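PDB 4M0X: chloromuconate cycloisomerase from Rhodococcus opacus, which belongs to the enolase superfamily of metal-dependent barrel enzymes, in the mandelate racemase and muconate lactonizing enzyme group, and holds a manganese ion. Local coordinates for residues A[136-144]-A[156-167]; A[260-271]-A[291-300]. One frame throughout, in Å; residues are numbered along the deposited sequence.

Interaction 1: residues A[136-144]-A[156-167]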
loop_
_atom_site.group_PDB
_atom_site.type_symbol
_atom_site.label_atom_id
_atom_site.label_comp_id
_atom_site.label_asym_id
_atom_site.label_seq_id
_atom_site.Cartn_x
_atom_site.Cartn_y
_atom_site.Cartn_z
ATOM N N PRO A 136 -19.494 6.577 -35.416
ATOM C CA PRO A 136 -19.809 5.211 -35.876
ATOM C C PRO A 136 -20.562 4.473 -34.766
ATOM O O PRO A 136 -20.247 4.637 -33.575
ATOM C CB PRO A 136 -18.426 4.575 -36.120
ATOM C CG PRO A 136 -17.435 5.719 -36.065
ATOM C CD PRO A 136 -18.056 6.751 -35.139
ATOM N N ILE A 137 -21.570 3.702 -35.145
ATOM C CA ILE A 137 -22.412 3.012 -34.179
ATOM C C ILE A 137 -21.945 1.557 -33.907
ATOM O O ILE A 137 -21.515 0.846 -34.824
ATOM C CB ILE A 137 -23.858 3.100 -34.651
ATOM C CG1 ILE A 137 -24.264 4.562 -34.700
ATOM C CG2 ILE A 137 -24.813 2.401 -33.706
ATOM C CD1 ILE A 137 -24.234 5.264 -33.348
ATOM N N THR A 138 -21.965 1.148 -32.639
ATOM C CA THR A 138 -21.672 -0.235 -32.283
ATOM C C THR A 138 -23.001 -0.959 -32.182
ATOM O O THR A 138 -23.867 -0.568 -31.380
ATOM C CB THR A 138 -20.914 -0.342 -30.957
ATOM O OG1 THR A 138 -19.550 0.022 -31.168
ATOM C CG2 THR A 138 -20.942 -1.738 -30.422
ATOM N N TRP A 139 -23.170 -1.986 -33.021
ATOM C CA TRP A 139 -24.395 -2.756 -33.051
ATOM C C TRP A 139 -24.426 -3.798 -31.956
ATOM O O TRP A 139 -23.552 -4.670 -31.884
ATOM C CB TRP A 139 -24.589 -3.474 -34.397
ATOM C CG TRP A 139 -25.939 -4.128 -34.435
ATOM C CD1 TRP A 139 -26.210 -5.442 -34.264
ATOM C CD2 TRP A 139 -27.204 -3.466 -34.565
ATOM N NE1 TRP A 139 -27.561 -5.653 -34.291
ATOM C CE2 TRP A 139 -28.198 -4.454 -34.477
ATOM C CE3 TRP A 139 -27.593 -2.124 -34.747
ATOM C CZ2 TRP A 139 -29.562 -4.159 -34.592
ATOM C CZ3 TRP A 139 -28.953 -1.825 -34.857
ATOM C CH2 TRP A 139 -29.919 -2.842 -34.786
ATOM N N ALA A 140 -25.448 -3.733 -31.115
ATOM C CA ALA A 140 -25.566 -4.701 -30.040
ATOM C C ALA A 140 -26.597 -5.784 -30.345
ATOM O O ALA A 140 -27.815 -5.544 -30.326
ATOM C CB ALA A 140 -25.823 -4.024 -28.689
ATOM N N PHE A 141 -26.076 -6.974 -30.628
ATOM C CA PHE A 141 -26.863 -8.176 -30.653
ATOM C C PHE A 141 -27.587 -8.426 -29.335
ATOM O O PHE A 141 -27.084 -8.129 -28.253
ATOM C CB PHE A 141 -25.961 -9.357 -30.904
ATOM C CG PHE A 141 -25.156 -9.242 -32.149
ATOM C CD1 PHE A 141 -25.781 -9.020 -33.375
ATOM C CD2 PHE A 141 -23.759 -9.375 -32.104
ATOM C CE1 PHE A 141 -25.031 -8.921 -34.531
ATOM C CE2 PHE A 141 -23.001 -9.292 -33.264
ATOM C CZ PHE A 141 -23.642 -9.072 -34.475
ATOM N N SER A 142 -28.777 -8.992 -29.457
ATOM C CA SER A 142 -29.572 -9.461 -28.345
ATOM C C SER A 142 -29.000 -10.808 -27.854
ATOM O O SER A 142 -28.113 -11.392 -28.509
ATOM C CB SER A 142 -31.002 -9.620 -28.852
ATOM O OG SER A 142 -31.872 -10.005 -27.821
ATOM N N ALA A 143 -29.493 -11.315 -26.722
ATOM C CA ALA A 143 -29.032 -12.629 -26.241
ATOM C C ALA A 143 -29.667 -13.823 -26.988
ATOM O O ALA A 143 -29.511 -14.975 -26.588
ATOM C CB ALA A 143 -29.212 -12.761 -24.736
ATOM N N GLY A 144 -30.355 -13.545 -28.090
ATOM C CA GLY A 144 -30.983 -14.588 -28.887
ATOM C C GLY A 144 -30.041 -15.716 -29.256
ATOM O O GLY A 144 -28.874 -15.757 -28.826
ATOM N N LYS A 156 -25.786 -6.598 -40.788
ATOM C CA LYS A 156 -25.271 -5.318 -40.242
ATOM C C LYS A 156 -23.848 -4.981 -40.699
ATOM O O LYS A 156 -23.482 -3.805 -40.782
ATOM C CB LYS A 156 -25.349 -5.260 -38.714
ATOM C CG LYS A 156 -26.757 -5.152 -38.149
ATOM C CD LYS A 156 -27.492 -3.926 -38.665
ATOM C CE LYS A 156 -28.927 -3.897 -38.170
ATOM N NZ LYS A 156 -29.384 -2.482 -38.177
ATOM N N LEU A 157 -23.044 -6.005 -40.978
ATOM C CA LEU A 157 -21.717 -5.791 -41.519
ATOM C C LEU A 157 -21.894 -5.153 -42.880
ATOM O O LEU A 157 -21.147 -4.258 -43.287
ATOM C CB LEU A 157 -21.017 -7.124 -41.682
ATOM C CG LEU A 157 -19.999 -7.576 -40.650
ATOM C CD1 LEU A 157 -19.877 -9.097 -40.713
ATOM C CD2 LEU A 157 -18.660 -6.890 -40.918
ATOM N N ASP A 158 -22.917 -5.643 -43.569
ATOM C CA ASP A 158 -23.387 -5.113 -44.835
ATOM C C ASP A 158 -23.574 -3.594 -44.789
ATOM O O ASP A 158 -22.809 -2.855 -45.411
ATOM C CB ASP A 158 -24.720 -5.782 -45.161
ATOM C CG ASP A 158 -24.923 -5.986 -46.629
ATOM O OD1 ASP A 158 -23.915 -6.199 -47.349
ATOM O OD2 ASP A 158 -26.105 -5.946 -47.044
ATOM N N VAL A 159 -24.569 -3.144 -44.018
ATOM C CA VAL A 159 -24.930 -1.730 -43.952
ATOM C C VAL A 159 -23.750 -0.831 -43.558
ATOM O O VAL A 159 -23.725 0.352 -43.920
ATOM C CB VAL A 159 -26.210 -1.457 -43.109
ATOM C CG1 VAL A 159 -27.050 -2.726 -42.975
ATOM C CG2 VAL A 159 -25.888 -0.839 -41.754
ATOM N N GLY A 160 -22.769 -1.398 -42.849
ATOM C CA GLY A 160 -21.477 -0.725 -42.686
ATOM C C GLY A 160 -20.754 -0.841 -41.356
ATOM O O GLY A 160 -19.572 -0.510 -41.270
ATOM N N HIS A 161 -21.449 -1.308 -40.322
ATOM C CA HIS A 161 -20.847 -1.499 -38.992
ATOM C C HIS A 161 -19.566 -2.349 -38.979
ATOM O O HIS A 161 -19.508 -3.402 -39.597
ATOM C CB HIS A 161 -21.873 -2.103 -38.033
ATOM C CG HIS A 161 -23.116 -1.287 -37.895
ATOM N ND1 HIS A 161 -23.270 -0.332 -36.918
ATOM C CD2 HIS A 161 -24.251 -1.258 -38.635
ATOM C CE1 HIS A 161 -24.455 0.240 -37.052
ATOM N NE2 HIS A 161 -25.070 -0.307 -38.085
ATOM N N ARG A 162 -18.551 -1.867 -38.269
ATOM C CA ARG A 162 -17.336 -2.617 -38.005
ATOM C C ARG A 162 -17.123 -2.737 -36.481
ATOM O O ARG A 162 -15.997 -2.954 -36.005
ATOM C CB ARG A 162 -16.147 -1.923 -38.680
ATOM N N SER A 163 -18.209 -2.579 -35.721
ATOM C CA SER A 163 -18.124 -2.588 -34.262
ATOM C C SER A 163 -19.357 -3.231 -33.625
ATOM O O SER A 163 -20.496 -2.876 -33.951
ATOM C CB SER A 163 -17.910 -1.163 -33.743
ATOM O OG SER A 163 -17.311 -1.177 -32.466
ATOM N N PHE A 164 -19.132 -4.187 -32.724
ATOM C CA PHE A 164 -20.250 -4.999 -32.168
ATOM C C PHE A 164 -20.226 -5.251 -30.659
ATOM O O PHE A 164 -19.174 -5.182 -30.004
ATOM C CB PHE A 164 -20.396 -6.335 -32.921
ATOM C CG PHE A 164 -20.405 -6.165 -34.400
ATOM C CD1 PHE A 164 -19.203 -6.114 -35.114
ATOM C CD2 PHE A 164 -21.597 -5.978 -35.074
ATOM C CE1 PHE A 164 -19.200 -5.907 -36.483
ATOM C CE2 PHE A 164 -21.599 -5.768 -36.447
ATOM C CZ PHE A 164 -20.407 -5.744 -37.155
ATOM N N LYS A 165 -21.411 -5.539 -30.128
ATOM C CA LYS A 165 -21.586 -5.864 -28.725
ATOM C C LYS A 165 -22.476 -7.064 -28.641
ATOM O O LYS A 165 -23.490 -7.130 -29.351
ATOM C CB LYS A 165 -22.245 -4.697 -27.983
ATOM C CG LYS A 165 -22.153 -4.768 -26.473
ATOM C CD LYS A 165 -22.656 -3.457 -25.903
ATOM C CE LYS A 165 -22.954 -3.570 -24.426
ATOM N NZ LYS A 165 -23.914 -2.528 -23.991
ATOM N N PHE A 166 -22.096 -8.002 -27.777
ATOM C CA PHE A 166 -22.916 -9.159 -27.464
ATOM C C PHE A 166 -23.510 -8.999 -26.094
ATOM O O PHE A 166 -22.778 -8.846 -25.100
ATOM C CB PHE A 166 -22.088 -10.437 -27.484
ATOM C CG PHE A 166 -21.764 -10.912 -28.850
ATOM C CD1 PHE A 166 -22.617 -11.771 -29.507
ATOM C CD2 PHE A 166 -20.613 -10.494 -29.478
ATOM C CE1 PHE A 166 -22.318 -12.206 -30.783
ATOM C CE2 PHE A 166 -20.293 -10.937 -30.739
ATOM C CZ PHE A 166 -21.148 -11.789 -31.399
ATOM N N LYS A 167 -24.836 -9.019 -26.030
ATOM C CA LYS A 167 -25.484 -8.855 -24.743
ATOM C C LYS A 167 -25.422 -10.248 -24.129
ATOM O O LYS A 167 -25.622 -11.227 -24.841
ATOM C CB LYS A 167 -26.910 -8.312 -24.902
ATOM C CG LYS A 167 -27.271 -7.224 -23.898
ATOM C CD LYS A 167 -27.182 -5.799 -24.475
ATOM C CE LYS A 167 -26.506 -4.781 -23.523
ATOM N NZ LYS A 167 -26.528 -5.066 -22.045
HETATM O O HOH W 1 -18.777 0.217 -36.541
HETATM O O HOH W 2 -25.624 -11.489 -27.532
#
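One face of the W139 indole takes the end of the K156 side chain. K156 CE lies 3.6 Å from the centroid of the W139 six-membered ring and only 10° off the ring normal. K156 NZ is 3.7 Å from that W139 centroid, a cation-pi contact. The lysine chain bends at its second torsion (chi2 -58°), which lays CG over the five-membered ring and the amine over the six-membered one. At the edge of the indole, in its plane, lies CD1 of F141. The indole NE1 bonds to E152, and F327 meets the ring obliquely. The H161 ring has CB of W139 over one face. In its plane, H161 ND1 donates a nearly straight bond (164°) to I137 O at 3.0 Å, reaching that oxygen from above the carbonyl plane. F141 CD2 lies over one face of the F166 ring, 3.4 Å from F166 CE1, with the two ring planes oblique to each other. F141 and F164 lie almost parallel but are slid apart and barely overlap. F141, F164 and F166 thus form an aromatic cluster, packed on helices 146-159 and 173-183. Between the strands, W139 N donates to S163 O and K165 N to W139 O. The F141 N to K165 O bond is weak, and K167 N closes the series on F141 O. T138 OG1 and S163 OG share a hydrogen bond of 2.9 Å. Water 2 gives bonds to S142 O and K167 O. On the other face of the sheet A140 CB meets K165 CB, and the extended K165 chain leads to salt bridges with E222 and E325 near the manganese ion. This is a parallel beta-alpha-beta unit, strand 134-141, helix 146-159 and strand 163-167, in the barrel domain of an enolase superfamily protein.

Interaction 2: residues A[260-271]-A[291-300]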
loop_
_atom_site.group_PDB
_atom_site.type_symbol
_atom_site.label_atom_id
_atom_site.label_comp_id
_atom_site.label_asym_id
_atom_site.label_seq_id
_atom_site.Cartn_x
_atom_site.Cartn_y
_atom_site.Cartn_z
ATOM N N ALA A 260 -11.047 4.997 -10.962
ATOM C CA ALA A 260 -9.866 5.500 -11.625
ATOM C C ALA A 260 -8.622 5.151 -10.815
ATOM O O ALA A 260 -7.618 4.686 -11.349
ATOM C CB ALA A 260 -9.958 7.010 -11.870
ATOM N N ASP A 261 -8.694 5.320 -9.513
ATOM C CA ASP A 261 -7.466 5.312 -8.774
ATOM C C ASP A 261 -7.269 4.066 -7.966
ATOM O O ASP A 261 -6.223 3.877 -7.360
ATOM C CB ASP A 261 -7.441 6.509 -7.857
ATOM C CG ASP A 261 -8.099 6.228 -6.567
ATOM O OD1 ASP A 261 -9.274 5.801 -6.624
ATOM O OD2 ASP A 261 -7.429 6.396 -5.519
ATOM N N ALA A 262 -8.305 3.249 -7.893
ATOM C CA ALA A 262 -8.119 1.878 -7.493
ATOM C C ALA A 262 -7.612 1.147 -8.733
ATOM O O ALA A 262 -7.213 0.015 -8.642
ATOM C CB ALA A 262 -9.413 1.281 -6.992
ATOM N N GLY A 263 -7.607 1.812 -9.888
ATOM C CA GLY A 263 -6.961 1.265 -11.079
ATOM C C GLY A 263 -7.735 0.049 -11.523
ATOM O O GLY A 263 -7.191 -0.861 -12.133
ATOM N N ALA A 264 -9.034 0.085 -11.237
ATOM C CA ALA A 264 -9.931 -1.052 -11.415
ATOM C C ALA A 264 -10.516 -1.292 -12.822
ATOM O O ALA A 264 -11.077 -2.361 -13.063
ATOM C CB ALA A 264 -11.066 -0.989 -10.384
ATOM N N VAL A 265 -10.418 -0.328 -13.731
ATOM C CA VAL A 265 -10.953 -0.536 -15.067
ATOM C C VAL A 265 -10.189 0.221 -16.153
ATOM O O VAL A 265 -9.418 1.126 -15.867
ATOM C CB VAL A 265 -12.471 -0.174 -15.172
ATOM C CG1 VAL A 265 -13.376 -1.229 -14.534
ATOM C CG2 VAL A 265 -12.759 1.208 -14.623
ATOM N N SER A 266 -10.453 -0.127 -17.411
ATOM C CA SER A 266 -9.798 0.519 -18.542
ATOM C C SER A 266 -10.618 1.662 -19.114
ATOM O O SER A 266 -10.042 2.592 -19.719
ATOM C CB SER A 266 -9.530 -0.504 -19.666
ATOM O OG SER A 266 -8.735 -1.570 -19.209
ATOM N N ALA A 267 -11.945 1.574 -18.979
ATOM C CA ALA A 267 -12.839 2.566 -19.564
ATOM C C ALA A 267 -14.135 2.858 -18.797
ATOM O O ALA A 267 -14.521 2.143 -17.876
ATOM C CB ALA A 267 -13.157 2.197 -20.983
ATOM N N PHE A 268 -14.797 3.939 -19.194
ATOM C CA PHE A 268 -16.138 4.244 -18.725
ATOM C C PHE A 268 -17.128 4.081 -19.856
ATOM O O PHE A 268 -16.837 4.440 -20.996
ATOM C CB PHE A 268 -16.218 5.666 -18.152
ATOM C CG PHE A 268 -15.406 5.854 -16.901
ATOM C CD1 PHE A 268 -14.980 4.760 -16.157
ATOM C CD2 PHE A 268 -15.090 7.119 -16.451
ATOM C CE1 PHE A 268 -14.234 4.929 -15.012
ATOM C CE2 PHE A 268 -14.385 7.313 -15.283
ATOM C CZ PHE A 268 -13.943 6.216 -14.562
ATOM N N ALA A 269 -18.289 3.513 -19.553
ATOM C CA ALA A 269 -19.424 3.627 -20.447
ATOM C C ALA A 269 -20.163 4.879 -19.991
ATOM O O ALA A 269 -20.644 4.938 -18.868
ATOM C CB ALA A 269 -20.303 2.402 -20.325
ATOM N N ILE A 270 -20.218 5.896 -20.843
ATOM C CA ILE A 270 -20.885 7.134 -20.481
ATOM C C ILE A 270 -22.344 7.130 -20.960
ATOM O O ILE A 270 -22.628 6.725 -22.091
ATOM C CB ILE A 270 -20.124 8.340 -21.049
ATOM C CG1 ILE A 270 -18.646 8.279 -20.639
ATOM C CG2 ILE A 270 -20.796 9.646 -20.630
ATOM C CD1 ILE A 270 -18.369 8.560 -19.175
ATOM N N LYS A 271 -23.266 7.566 -20.095
ATOM C CA LYS A 271 -24.712 7.491 -20.356
ATOM C C LYS A 271 -25.358 8.516 -19.476
ATOM O O LYS A 271 -25.037 8.550 -18.301
ATOM C CB LYS A 271 -25.292 6.152 -19.918
ATOM C CG LYS A 271 -25.024 4.939 -20.778
ATOM C CD LYS A 271 -26.048 3.848 -20.453
ATOM C CE LYS A 271 -25.527 2.815 -19.467
ATOM N NZ LYS A 271 -25.216 1.518 -20.132
ATOM N N SER A 291 -7.720 10.960 -15.918
ATOM C CA SER A 291 -7.113 9.748 -15.386
ATOM C C SER A 291 -6.703 8.780 -16.486
ATOM O O SER A 291 -6.194 7.731 -16.227
ATOM C CB SER A 291 -8.063 9.086 -14.407
ATOM O OG SER A 291 -9.168 8.547 -15.117
ATOM N N GLY A 292 -6.926 9.171 -17.721
ATOM C CA GLY A 292 -6.402 8.447 -18.858
ATOM C C GLY A 292 -7.153 7.191 -19.242
ATOM O O GLY A 292 -6.600 6.337 -19.949
ATOM N N LEU A 293 -8.394 7.085 -18.772
ATOM C CA LEU A 293 -9.317 6.029 -19.179
ATOM C C LEU A 293 -10.138 6.447 -20.386
ATOM O O LEU A 293 -10.567 7.600 -20.508
ATOM C CB LEU A 293 -10.273 5.672 -18.043
ATOM C CG LEU A 293 -9.564 5.490 -16.716
ATOM C CD1 LEU A 293 -10.500 5.321 -15.518
ATOM C CD2 LEU A 293 -8.612 4.322 -16.874
ATOM N N ALA A 294 -10.377 5.476 -21.258
ATOM C CA ALA A 294 -11.219 5.640 -22.441
ATOM C C ALA A 294 -12.714 5.798 -22.136
ATOM O O ALA A 294 -13.188 5.455 -21.052
ATOM C CB ALA A 294 -11.013 4.463 -23.368
ATOM N N CYS A 295 -13.456 6.302 -23.114
ATOM C CA CYS A 295 -14.897 6.428 -22.987
ATOM C C CYS A 295 -15.614 5.717 -24.106
ATOM O O CYS A 295 -15.076 5.497 -25.221
ATOM C CB CYS A 295 -15.324 7.890 -22.958
ATOM S SG CYS A 295 -14.994 8.748 -21.404
ATOM N N PHE A 296 -16.843 5.369 -23.782
ATOM C CA PHE A 296 -17.722 4.707 -24.672
ATOM C C PHE A 296 -18.977 5.518 -24.592
ATOM O O PHE A 296 -19.408 5.889 -23.490
ATOM C CB PHE A 296 -17.993 3.325 -24.137
ATOM C CG PHE A 296 -18.821 2.461 -25.042
ATOM C CD1 PHE A 296 -18.503 2.323 -26.399
ATOM C CD2 PHE A 296 -19.870 1.715 -24.523
ATOM C CE1 PHE A 296 -19.241 1.476 -27.220
ATOM C CE2 PHE A 296 -20.607 0.861 -25.333
ATOM C CZ PHE A 296 -20.301 0.741 -26.684
ATOM N N GLY A 297 -19.546 5.818 -25.758
ATOM C CA GLY A 297 -20.825 6.506 -25.838
ATOM C C GLY A 297 -21.927 5.470 -25.703
ATOM O O GLY A 297 -22.398 4.907 -26.708
ATOM N N ALA A 298 -22.334 5.234 -24.458
ATOM C CA ALA A 298 -23.156 4.093 -24.120
ATOM C C ALA A 298 -24.643 4.353 -24.261
ATOM O O ALA A 298 -25.091 5.501 -24.279
ATOM C CB ALA A 298 -22.838 3.585 -22.723
ATOM N N ALA A 299 -25.404 3.266 -24.330
ATOM C CA ALA A 299 -26.840 3.323 -24.543
ATOM C C ALA A 299 -27.557 2.730 -23.338
ATOM O O ALA A 299 -26.982 1.904 -22.614
ATOM C CB ALA A 299 -27.197 2.553 -25.803
ATOM N N THR A 300 -28.806 3.145 -23.126
ATOM C CA THR A 300 -29.586 2.653 -21.995
ATOM C C THR A 300 -30.419 1.385 -22.319
ATOM O O THR A 300 -30.480 0.461 -21.515
ATOM C CB THR A 300 -30.388 3.784 -21.316
ATOM O OG1 THR A 300 -29.479 4.712 -20.722
ATOM C CG2 THR A 300 -31.269 3.239 -20.231
#
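Strands 267-270 and 294-297 run parallel, their axes 4.6 Å apart at closest approach and 24° from alignment, with A267 beside A294, F268 beside C295 and A269 beside F296. F268 N donates to A294 O and I270 N to F296 O, both bonds nearly straight. F296 N to F268 O is weak. A294 N to S266 O and A298 N to I270 O extend the pairing past the strand ends. L293, just ahead of strand 294-297, packs against 260-268. L293 CD1 lies 3.7 Å from F268 CZ, set obliquely to that ring, and also meets A260. The other branch, L293 CD2, reaches V265 O at 3.4 Å. Further along, I270 CG1 packs on C295 SG at 3.8 Å. F268, I270 and C295 all face helix 278-291. On the other face, A267 CB meets A294 CB, and A269 CB lies at the edge of the F296 ring and 3.7 Å from A298 CB. The K271 chain bends at its third and fourth torsions (chi3 -97°), and K271 NZ donates to A299 O at 3.1 Å. The same NZ makes a salt bridge with D247, a manganese ligand. Most of the side-chain contact is thus apolar; a polar group, the K271 amine, enters at the C-terminal ends of the strands, where A299 O and D247 fix its position beside the metal site.

Interactions 1 and 2 are parallel strand pairs of the same barrel sheet, with centres about 20 Å apart. Round one side of the barrel, strands 192-196, 220-222 and 244-246 lie between them. Round the other, only strand 323-324 separates 294-297 from 134-141, and there T138 OG1 lies 4.2 Å from F296 CE1, a packing contact. Each sends a lysine to the metal site: the side chains of K165 and K271 both come to about 4 Å from the manganese ion, whose site is formed by D196, E222 and D247. E325 also connects them, through a salt bridge to K165 and a hydrogen bond from the backbone N of A299.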